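Local coordinates for protein putative glycosyl hydrolase (Bacteroides thetaiotaomicron VPI-5482, PDB 3K11) that is a putative glycosyl hydrolase of family 88, probably cleaving glycosidic linkages in carbohydrates, though its substrate is not established, at residues 148-159 against 206-217; 226-234 against 281-292. One frame throughout, in Å; residues are numbered along the deposited sequence.

Overall arrangement
Both contacts join helices of the helical family 88 domain, and they adjoin: helix 202-217, half of contact 1, runs on through a short connection into helix 222-240, half of contact 2. Contact 1 is the more buried, two helices running the same way, 25° apart, with small residues and apolar packing giving way to a polar end at Arg158, Tyr217 and Arg216. Contact 2, further from the centre of the chain, sets a helix against a loop and the first turn of helix 289-304; it is apolar, without a hydrogen bond across it, and exposes Lys291 and Ala227 at its rim. Ser215 against Leu226, Ile208 against Phe233, and Ala212 and Gln213 against Val281 are among the contacts joining the two.

Contact 1. Residues 148-159 against 206-217; sequences GAVCTAMIKLRL and MGIPAVAQMSRY. With EDO (1,2-ethanediol), chain P.
At the edge of the Tyr217 ring, near its plane, lies Arg158 CD, while Ile155 CG2 and Leu159 CD2 approach obliquely. The Arg158 guanidinium, turned steeply from the ring, presents its own edge, and NE gives Tyr217 OH a bent hydrogen bond of 3.0 Å (139° at the hydrogen). Asp167 also bonds this hydroxyl, and Arg158 NH1 reaches the carbonyls of Glu162 and Leu164. Over one face of the Arg216 guanidinium sits Leu159 CD1, 3.5 Å from Arg216 NH1; in its plane that NH1 bonds a lone pair of Gln213 OE1 at 2.9 Å, and a water links it to Lys156 O. The axes, 25° from parallel, close to 7.9 Å with knobs-into-holes packing, a same-direction pairing of neighbouring helices consistent with the alpha/alpha barrel of the six-hairpin clan to which family 88 belongs. Ile155 fills the hole between Ala210, Gln213, Met214 and Tyr217, its CD1 3.7 Å from Met214 SE. Gln213 is the reciprocal knob; a bend at chi2 lays its amide across the aliphatic chain of Lys156, whose ammonium pairs with Glu277. At the other end Gly148 CA lies 3.1 Å from Met206 O in a nearly straight CA-H...O contact. Thr152 OG1, beside its own backbone N (chi1 -62°), donates back to Gly148 O at 2.8 Å and rests against Ala210, while Thr152 CG2 touches Pro209 CB and Gln213 CG.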
loop_
_atom_site.group_PDB
_atom_site.type_symbol
_atom_site.label_atom_id
_atom_site.label_comp_id
_atom_site.label_asym_id
_atom_site.label_seq_id
_atom_site.Cartn_x
_atom_site.Cartn_y
_atom_site.Cartn_z
ATOM N N GLY A 148 -3.662 13.954 33.137
ATOM C CA GLY A 148 -2.236 13.872 32.824
ATOM C C GLY A 148 -1.560 15.008 32.076
ATOM O O GLY A 148 -0.573 15.601 32.557
ATOM N N ALA A 149 -2.120 15.340 30.914
ATOM C CA ALA A 149 -1.555 16.375 30.044
ATOM C C ALA A 149 -1.529 17.714 30.747
ATOM O O ALA A 149 -0.571 18.457 30.608
ATOM C CB ALA A 149 -2.344 16.469 28.752
ATOM N N VAL A 150 -2.599 18.029 31.487
ATOM C CA VAL A 150 -2.671 19.299 32.239
ATOM C C VAL A 150 -1.698 19.323 33.410
ATOM O O VAL A 150 -0.958 20.274 33.574
ATOM C CB VAL A 150 -4.110 19.606 32.713
ATOM C CG1 VAL A 150 -4.132 20.856 33.613
ATOM C CG2 VAL A 150 -5.030 19.815 31.491
ATOM N N CYS A 151 -1.687 18.249 34.186
ATOM C CA CYS A 151 -0.742 18.095 35.289
ATOM C C CYS A 151 0.700 18.256 34.793
ATOM O O CYS A 151 1.500 18.969 35.410
ATOM C CB CYS A 151 -0.903 16.709 35.916
ATOM S SG CYS A 151 -0.010 16.587 37.505
ATOM N N THR A 152 1.020 17.636 33.655
ATOM C CA THR A 152 2.355 17.712 33.083
ATOM C C THR A 152 2.760 19.157 32.850
ATOM O O THR A 152 3.867 19.571 33.229
ATOM C CB THR A 152 2.418 16.908 31.787
ATOM O OG1 THR A 152 2.152 15.523 32.097
ATOM C CG2 THR A 152 3.782 17.005 31.067
ATOM N N ALA A 153 1.907 19.911 32.170
ATOM C CA ALA A 153 2.193 21.338 31.910
ATOM C C ALA A 153 2.342 22.179 33.179
ATOM O O ALA A 153 3.192 23.084 33.233
ATOM C CB ALA A 153 1.124 21.930 31.013
HETATM N N MSE A 154 1.519 21.898 34.198
HETATM C CA MSE A 154 1.584 22.632 35.466
HETATM C C MSE A 154 2.904 22.371 36.175
HETATM O O MSE A 154 3.494 23.279 36.711
HETATM C CB MSE A 154 0.429 22.246 36.376
HETATM C CG MSE A 154 -0.883 22.843 35.916
HETATM SE SE MSE A 154 -2.323 22.321 37.139
HETATM C CE MSE A 154 -3.717 23.372 36.330
ATOM N N ILE A 155 3.355 21.104 36.183
ATOM C CA ILE A 155 4.688 20.782 36.719
ATOM C C ILE A 155 5.794 21.538 35.962
ATOM O O ILE A 155 6.622 22.222 36.567
ATOM C CB ILE A 155 4.948 19.279 36.663
ATOM C CG1 ILE A 155 4.042 18.539 37.664
ATOM C CG2 ILE A 155 6.413 18.975 36.999
ATOM C CD1 ILE A 155 3.870 16.982 37.280
ATOM N N LYS A 156 5.749 21.499 34.627
ATOM C CA LYS A 156 6.738 22.178 33.830
ATOM C C LYS A 156 6.853 23.653 34.152
ATOM O O LYS A 156 7.955 24.175 34.347
ATOM C CB LYS A 156 6.433 22.020 32.356
ATOM C CG LYS A 156 6.701 20.628 31.796
ATOM C CD LYS A 156 6.105 20.540 30.420
ATOM C CE LYS A 156 6.470 19.269 29.672
ATOM N NZ LYS A 156 5.825 19.207 28.320
ATOM N N LEU A 157 5.720 24.337 34.263
ATOM C CA LEU A 157 5.783 25.770 34.539
ATOM C C LEU A 157 6.136 26.067 35.994
ATOM O O LEU A 157 6.911 26.976 36.274
ATOM C CB LEU A 157 4.493 26.483 34.129
ATOM C CG LEU A 157 4.565 28.028 34.109
ATOM C CD1 LEU A 157 5.698 28.513 33.200
ATOM C CD2 LEU A 157 3.235 28.601 33.611
ATOM N N ARG A 158 5.607 25.280 36.926
ATOM C CA ARG A 158 5.932 25.534 38.301
ATOM C C ARG A 158 7.418 25.345 38.580
ATOM O O ARG A 158 7.999 26.059 39.407
ATOM C CB ARG A 158 5.097 24.690 39.250
ATOM C CG ARG A 158 5.394 25.020 40.704
ATOM C CD ARG A 158 4.253 24.605 41.609
ATOM N NE ARG A 158 4.805 24.466 42.947
ATOM C CZ ARG A 158 5.138 25.479 43.717
ATOM N NH1 ARG A 158 4.887 26.733 43.354
ATOM N NH2 ARG A 158 5.709 25.240 44.893
ATOM N N LEU A 159 8.046 24.388 37.921
ATOM C CA LEU A 159 9.483 24.220 38.089
ATOM C C LEU A 159 10.268 25.404 37.529
ATOM O O LEU A 159 11.407 25.614 37.926
ATOM C CB LEU A 159 9.952 22.910 37.482
ATOM C CG LEU A 159 9.515 21.661 38.270
ATOM C CD1 LEU A 159 9.778 20.390 37.444
ATOM C CD2 LEU A 159 10.170 21.545 39.651
HETATM N N MSE A 206 -1.276 10.135 27.889
HETATM C CA MSE A 206 -2.077 10.647 29.000
HETATM C C MSE A 206 -1.394 10.428 30.344
HETATM O O MSE A 206 -1.556 11.231 31.267
HETATM C CB MSE A 206 -3.483 10.054 29.014
HETATM C CG MSE A 206 -4.242 10.191 27.756
HETATM SE SE MSE A 206 -4.436 12.056 27.103
HETATM C CE MSE A 206 -4.521 11.685 25.111
ATOM N N GLY A 207 -0.656 9.338 30.479
ATOM C CA GLY A 207 -0.016 8.961 31.752
ATOM C C GLY A 207 1.482 9.144 31.930
ATOM O O GLY A 207 1.925 9.574 32.989
ATOM N N ILE A 208 2.278 8.878 30.898
ATOM C CA ILE A 208 3.744 8.775 31.104
ATOM C C ILE A 208 4.433 10.118 31.326
ATOM O O ILE A 208 5.188 10.231 32.278
ATOM C CB ILE A 208 4.419 7.914 30.025
ATOM C CG1 ILE A 208 3.797 6.513 30.083
ATOM C CG2 ILE A 208 5.952 7.901 30.171
ATOM C CD1 ILE A 208 4.238 5.585 28.888
ATOM N N PRO A 209 4.105 11.162 30.525
ATOM C CA PRO A 209 4.752 12.461 30.774
ATOM C C PRO A 209 4.562 13.011 32.182
ATOM O O PRO A 209 5.498 13.596 32.751
ATOM C CB PRO A 209 4.136 13.373 29.705
ATOM C CG PRO A 209 3.829 12.404 28.561
ATOM C CD PRO A 209 3.236 11.241 29.343
ATOM N N ALA A 210 3.375 12.828 32.761
ATOM C CA ALA A 210 3.112 13.290 34.119
ATOM C C ALA A 210 4.047 12.603 35.119
ATOM O O ALA A 210 4.563 13.234 36.048
ATOM C CB ALA A 210 1.655 13.006 34.491
ATOM N N VAL A 211 4.184 11.285 34.959
ATOM C CA VAL A 211 5.060 10.503 35.831
ATOM C C VAL A 211 6.500 10.967 35.634
ATOM O O VAL A 211 7.201 11.205 36.603
ATOM C CB VAL A 211 4.879 8.976 35.624
ATOM C CG1 VAL A 211 5.846 8.189 36.550
ATOM C CG2 VAL A 211 3.405 8.552 35.878
ATOM N N ALA A 212 6.963 11.105 34.382
ATOM C CA ALA A 212 8.302 11.620 34.098
ATOM C C ALA A 212 8.546 13.014 34.727
ATOM O O ALA A 212 9.582 13.255 35.363
ATOM C CB ALA A 212 8.575 11.627 32.549
ATOM N N GLN A 213 7.584 13.920 34.593
ATOM C CA GLN A 213 7.739 15.248 35.182
ATOM C C GLN A 213 7.705 15.230 36.693
ATOM O O GLN A 213 8.435 16.001 37.340
ATOM C CB GLN A 213 6.689 16.216 34.608
ATOM C CG GLN A 213 7.008 16.652 33.160
ATOM C CD GLN A 213 8.226 17.511 33.054
ATOM O OE1 GLN A 213 8.532 18.282 33.952
ATOM N NE2 GLN A 213 8.955 17.387 31.950
HETATM N N MSE A 214 6.877 14.376 37.277
HETATM C CA MSE A 214 6.843 14.265 38.739
HETATM C C MSE A 214 8.185 13.827 39.287
HETATM O O MSE A 214 8.509 14.176 40.433
HETATM C CB MSE A 214 5.808 13.285 39.276
HETATM C CG MSE A 214 4.480 13.779 39.579
HETATM SE SE MSE A 214 4.249 15.374 40.586
HETATM C CE MSE A 214 3.970 14.822 42.312
ATOM N N SER A 215 8.979 13.078 38.504
ATOM C CA SER A 215 10.325 12.730 38.964
ATOM C C SER A 215 11.176 13.973 39.178
ATOM O O SER A 215 12.105 13.943 39.969
ATOM C CB SER A 215 11.036 11.761 38.000
ATOM O OG SER A 215 11.627 12.441 36.915
ATOM N N ARG A 216 10.868 15.058 38.471
ATOM C CA ARG A 216 11.568 16.334 38.590
ATOM C C ARG A 216 10.995 17.198 39.708
ATOM O O ARG A 216 11.695 18.047 40.291
ATOM C CB ARG A 216 11.462 17.137 37.279
ATOM C CG ARG A 216 11.994 16.449 36.036
ATOM C CD ARG A 216 11.781 17.298 34.800
ATOM N NE ARG A 216 12.518 18.551 34.929
ATOM C CZ ARG A 216 12.076 19.776 34.594
ATOM N NH1 ARG A 216 10.849 20.015 34.087
ATOM N NH2 ARG A 216 12.890 20.804 34.785
ATOM N N TYR A 217 9.727 16.971 40.025
ATOM C CA TYR A 217 8.976 17.829 40.963
ATOM C C TYR A 217 9.043 17.355 42.391
ATOM O O TYR A 217 9.066 18.174 43.319
ATOM C CB TYR A 217 7.522 17.870 40.525
ATOM C CG TYR A 217 6.634 18.865 41.234
ATOM C CD1 TYR A 217 6.552 20.182 40.806
ATOM C CD2 TYR A 217 5.812 18.463 42.255
ATOM C CE1 TYR A 217 5.724 21.076 41.407
ATOM C CE2 TYR A 217 4.975 19.330 42.862
ATOM C CZ TYR A 217 4.948 20.656 42.468
ATOM O OH TYR A 217 4.071 21.531 43.085
HETATM C C1 EDO P . 12.033 29.666 40.185
HETATM O O1 EDO P . 10.861 30.088 40.850
HETATM C C2 EDO P . 12.126 28.164 40.362
HETATM O O2 EDO P . 12.856 27.710 39.229
HETATM O O HOH W 1 10.083 22.875 33.554
#

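Contact 2. Residues 226-234 against 281-292; sequences LAEAVKQFL and VLPEDYPQRPKV
Leu226 and Val230, one turn apart on helix 222-240, press against residues 281-288 and form the tight part of the contact. Leu226 CD2 touches Val281 CG1 and Leu282 CD2, and Leu226 CD1 reaches CD of the Pro283 ring at 4.0 Å. Val230 spreads its branches over two parts of the loop: CG1, placed opposite the backbone N (chi1 171°), comes within 3.5 Å of Gln288 CB, while Val230 CG2 packs on Leu282 CD2 at 3.7 Å and on Tyr286 CE2. The Tyr286 ring is sandwiched within its own loop, Pro287 CD over one face and Leu282 CD2 over the other. Leu226 CB and Val230 CG2 come to it obliquely, and its hydroxyl ends 3.4 Å from Ala227 CA, with no hydrogen bond to the helix. A serine at Tyr286 would probably open a gap beside Leu226 and Val230 and leave Leu282 without the ring it covers.

The buried packing continues at Val292, whose CG1 stands over a face of Phe233 in a CH-pi contact, 4.3 Å from the ring centroid and 13° off its normal; the ring also packs against Ala275 and Leu278 of helix 265-281. Beyond it the contact is looser: Leu234 adds just CD2 against Lys291 CB and Val292 CG2. Lys291 and Ala227 mark the solvent side, where Tyr286 and Gln288 are also partly exposed.

Type I turns at Pro283-Tyr286 and Tyr286-Arg289 bend the chain from helix 265-281 into helix 289-304. This is a helix-loop-helix connection folded against a neighbouring helix, consistent with the alpha-helical, six-hairpin architecture of family 88 hydrolases.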
loop_
_atom_site.group_PDB
_atom_site.type_symbol
_atom_site.label_atom_id
_atom_site.label_comp_id
_atom_site.label_asym_id
_atom_site.label_seq_id
_atom_site.Cartn_x
_atom_site.Cartn_y
_atom_site.Cartn_z
ATOM N N LEU A 226 11.102 7.982 37.689
ATOM C CA LEU A 226 11.827 7.613 36.462
ATOM C C LEU A 226 11.603 6.151 36.123
ATOM O O LEU A 226 11.363 5.822 34.996
ATOM C CB LEU A 226 13.350 7.897 36.597
ATOM C CG LEU A 226 13.864 9.343 36.634
ATOM C CD1 LEU A 226 15.395 9.398 36.977
ATOM C CD2 LEU A 226 13.575 10.122 35.329
ATOM N N ALA A 227 11.683 5.274 37.116
ATOM C CA ALA A 227 11.519 3.873 36.861
ATOM C C ALA A 227 10.113 3.550 36.435
ATOM O O ALA A 227 9.927 2.731 35.549
ATOM C CB ALA A 227 11.954 3.024 38.067
ATOM N N GLU A 228 9.111 4.164 37.074
ATOM C CA GLU A 228 7.707 3.886 36.700
ATOM C C GLU A 228 7.397 4.405 35.316
ATOM O O GLU A 228 6.736 3.714 34.535
ATOM C CB GLU A 228 6.757 4.476 37.724
ATOM C CG GLU A 228 5.266 4.149 37.485
ATOM C CD GLU A 228 4.946 2.666 37.587
ATOM O OE1 GLU A 228 5.778 1.880 38.115
ATOM O OE2 GLU A 228 3.840 2.295 37.155
ATOM N N ALA A 229 7.905 5.587 34.976
ATOM C CA ALA A 229 7.713 6.117 33.607
ATOM C C ALA A 229 8.257 5.173 32.538
ATOM O O ALA A 229 7.587 4.856 31.532
ATOM C CB ALA A 229 8.332 7.516 33.502
ATOM N N VAL A 230 9.474 4.681 32.763
ATOM C CA VAL A 230 10.083 3.701 31.850
ATOM C C VAL A 230 9.315 2.363 31.788
ATOM O O VAL A 230 9.100 1.787 30.716
ATOM C CB VAL A 230 11.574 3.490 32.191
ATOM C CG1 VAL A 230 12.192 2.319 31.398
ATOM C CG2 VAL A 230 12.355 4.807 31.865
ATOM N N LYS A 231 8.919 1.873 32.945
ATOM C CA LYS A 231 8.175 0.625 33.035
ATOM C C LYS A 231 6.889 0.716 32.243
ATOM O O LYS A 231 6.543 -0.177 31.483
ATOM C CB LYS A 231 7.851 0.361 34.512
ATOM C CG LYS A 231 7.146 -0.975 34.765
ATOM C CD LYS A 231 6.737 -1.170 36.230
ATOM C CE LYS A 231 5.876 -2.499 36.393
ATOM N NZ LYS A 231 5.001 -2.447 37.573
ATOM N N GLN A 232 6.142 1.804 32.424
ATOM C CA GLN A 232 4.948 2.019 31.596
ATOM C C GLN A 232 5.303 2.018 30.136
ATOM O O GLN A 232 4.678 1.339 29.311
ATOM C CB GLN A 232 4.324 3.385 31.923
ATOM C CG GLN A 232 3.684 3.447 33.306
ATOM C CD GLN A 232 2.452 2.590 33.473
ATOM O OE1 GLN A 232 1.741 2.329 32.526
ATOM N NE2 GLN A 232 2.189 2.182 34.717
ATOM N N PHE A 233 6.296 2.809 29.791
ATOM C CA PHE A 233 6.631 2.910 28.352
ATOM C C PHE A 233 6.858 1.537 27.758
ATOM O O PHE A 233 6.317 1.201 26.716
ATOM C CB PHE A 233 7.858 3.786 28.138
ATOM C CG PHE A 233 8.130 4.096 26.682
ATOM C CD1 PHE A 233 8.879 3.221 25.875
ATOM C CD2 PHE A 233 7.662 5.257 26.112
ATOM C CE1 PHE A 233 9.097 3.496 24.542
ATOM C CE2 PHE A 233 7.884 5.520 24.702
ATOM C CZ PHE A 233 8.576 4.650 23.956
ATOM N N LEU A 234 7.677 0.727 28.419
ATOM C CA LEU A 234 8.075 -0.533 27.817
ATOM C C LEU A 234 6.971 -1.580 27.881
ATOM O O LEU A 234 6.833 -2.429 26.979
ATOM C CB LEU A 234 9.333 -1.029 28.512
ATOM C CG LEU A 234 10.628 -0.209 28.382
ATOM C CD1 LEU A 234 11.688 -0.842 29.268
ATOM C CD2 LEU A 234 11.125 -0.095 26.895
ATOM N N VAL A 281 13.385 13.947 29.786
ATOM C CA VAL A 281 13.584 13.868 31.255
ATOM C C VAL A 281 14.685 12.882 31.654
ATOM O O VAL A 281 15.466 13.134 32.574
ATOM C CB VAL A 281 12.267 13.478 31.932
ATOM C CG1 VAL A 281 12.451 13.261 33.404
ATOM C CG2 VAL A 281 11.174 14.563 31.707
ATOM N N LEU A 282 14.755 11.733 30.986
ATOM C CA LEU A 282 15.707 10.708 31.384
ATOM C C LEU A 282 17.137 11.206 31.322
ATOM O O LEU A 282 17.539 11.764 30.310
ATOM C CB LEU A 282 15.667 9.472 30.463
ATOM C CG LEU A 282 14.406 8.609 30.482
ATOM C CD1 LEU A 282 14.574 7.425 29.531
ATOM C CD2 LEU A 282 14.043 8.151 31.959
ATOM N N PRO A 283 17.918 10.919 32.363
ATOM C CA PRO A 283 19.367 11.122 32.306
ATOM C C PRO A 283 19.926 10.417 31.105
ATOM O O PRO A 283 19.422 9.370 30.736
ATOM C CB PRO A 283 19.859 10.463 33.591
ATOM C CG PRO A 283 18.708 10.579 34.531
ATOM C CD PRO A 283 17.474 10.435 33.686
ATOM N N GLU A 284 20.994 10.945 30.512
ATOM C CA GLU A 284 21.507 10.330 29.305
ATOM C C GLU A 284 22.146 8.979 29.558
ATOM O O GLU A 284 22.221 8.188 28.644
ATOM C CB GLU A 284 22.491 11.245 28.615
ATOM C CG GLU A 284 21.798 12.526 28.190
ATOM C CD GLU A 284 22.300 13.063 26.876
ATOM O OE1 GLU A 284 23.517 12.945 26.605
ATOM O OE2 GLU A 284 21.465 13.616 26.123
ATOM N N ASP A 285 22.493 8.715 30.818
ATOM C CA ASP A 285 23.044 7.420 31.222
ATOM C C ASP A 285 22.028 6.525 31.939
ATOM O O ASP A 285 22.428 5.535 32.566
ATOM C CB ASP A 285 24.300 7.631 32.051
ATOM C CG ASP A 285 24.033 8.305 33.373
ATOM O OD1 ASP A 285 22.892 8.764 33.634
ATOM O OD2 ASP A 285 24.998 8.375 34.192
ATOM N N TYR A 286 20.737 6.828 31.804
ATOM C CA TYR A 286 19.729 6.036 32.468
ATOM C C TYR A 286 19.824 4.621 31.906
ATOM O O TYR A 286 19.894 4.448 30.676
ATOM C CB TYR A 286 18.343 6.640 32.316
ATOM C CG TYR A 286 17.377 6.002 33.282
ATOM C CD1 TYR A 286 17.347 6.398 34.586
ATOM C CD2 TYR A 286 16.517 4.991 32.880
ATOM C CE1 TYR A 286 16.509 5.803 35.518
ATOM C CE2 TYR A 286 15.636 4.384 33.805
ATOM C CZ TYR A 286 15.651 4.791 35.123
ATOM O OH TYR A 286 14.840 4.233 36.100
ATOM N N PRO A 287 19.797 3.600 32.791
ATOM C CA PRO A 287 20.098 2.255 32.270
ATOM C C PRO A 287 19.120 1.710 31.260
ATOM O O PRO A 287 19.537 0.947 30.397
ATOM C CB PRO A 287 20.172 1.389 33.550
ATOM C CG PRO A 287 19.545 2.140 34.584
ATOM C CD PRO A 287 19.648 3.589 34.258
ATOM N N GLN A 288 17.835 2.076 31.346
ATOM C CA GLN A 288 16.894 1.640 30.285
ATOM C C GLN A 288 16.728 2.638 29.099
ATOM O O GLN A 288 15.913 2.409 28.202
ATOM C CB GLN A 288 15.520 1.350 30.909
ATOM C CG GLN A 288 15.429 -0.009 31.640
ATOM C CD GLN A 288 16.455 -0.169 32.744
ATOM O OE1 GLN A 288 16.362 0.457 33.804
ATOM N NE2 GLN A 288 17.456 -1.039 32.497
ATOM N N ARG A 289 17.477 3.734 29.086
ATOM C CA ARG A 289 17.339 4.692 27.999
ATOM C C ARG A 289 17.555 4.074 26.632
ATOM O O ARG A 289 16.853 4.426 25.698
ATOM C CB ARG A 289 18.244 5.892 28.201
ATOM C CG ARG A 289 18.066 7.036 27.141
ATOM C CD ARG A 289 18.982 8.155 27.471
ATOM N NE ARG A 289 18.852 9.343 26.630
ATOM C CZ ARG A 289 19.460 9.507 25.462
ATOM N NH1 ARG A 289 20.140 8.535 24.897
ATOM N NH2 ARG A 289 19.326 10.637 24.817
ATOM N N PRO A 290 18.547 3.179 26.473
ATOM C CA PRO A 290 18.732 2.579 25.140
ATOM C C PRO A 290 17.509 1.894 24.517
ATOM O O PRO A 290 17.268 1.994 23.309
ATOM C CB PRO A 290 19.917 1.632 25.371
ATOM C CG PRO A 290 20.701 2.352 26.391
ATOM C CD PRO A 290 19.646 2.799 27.373
ATOM N N LYS A 291 16.742 1.197 25.344
ATOM C CA LYS A 291 15.530 0.516 24.901
ATOM C C LYS A 291 14.449 1.495 24.490
ATOM O O LYS A 291 13.691 1.245 23.546
ATOM C CB LYS A 291 14.993 -0.387 26.012
ATOM C CG LYS A 291 15.764 -1.677 26.161
ATOM C CD LYS A 291 15.046 -2.640 27.070
ATOM C CE LYS A 291 15.823 -3.931 27.180
ATOM N NZ LYS A 291 15.152 -4.810 28.200
ATOM N N VAL A 292 14.350 2.589 25.231
ATOM C CA VAL A 292 13.391 3.637 24.899
ATOM C C VAL A 292 13.809 4.336 23.617
ATOM O O VAL A 292 12.978 4.577 22.722
ATOM C CB VAL A 292 13.279 4.682 26.025
ATOM C CG1 VAL A 292 12.377 5.861 25.627
ATOM C CG2 VAL A 292 12.735 4.035 27.283
#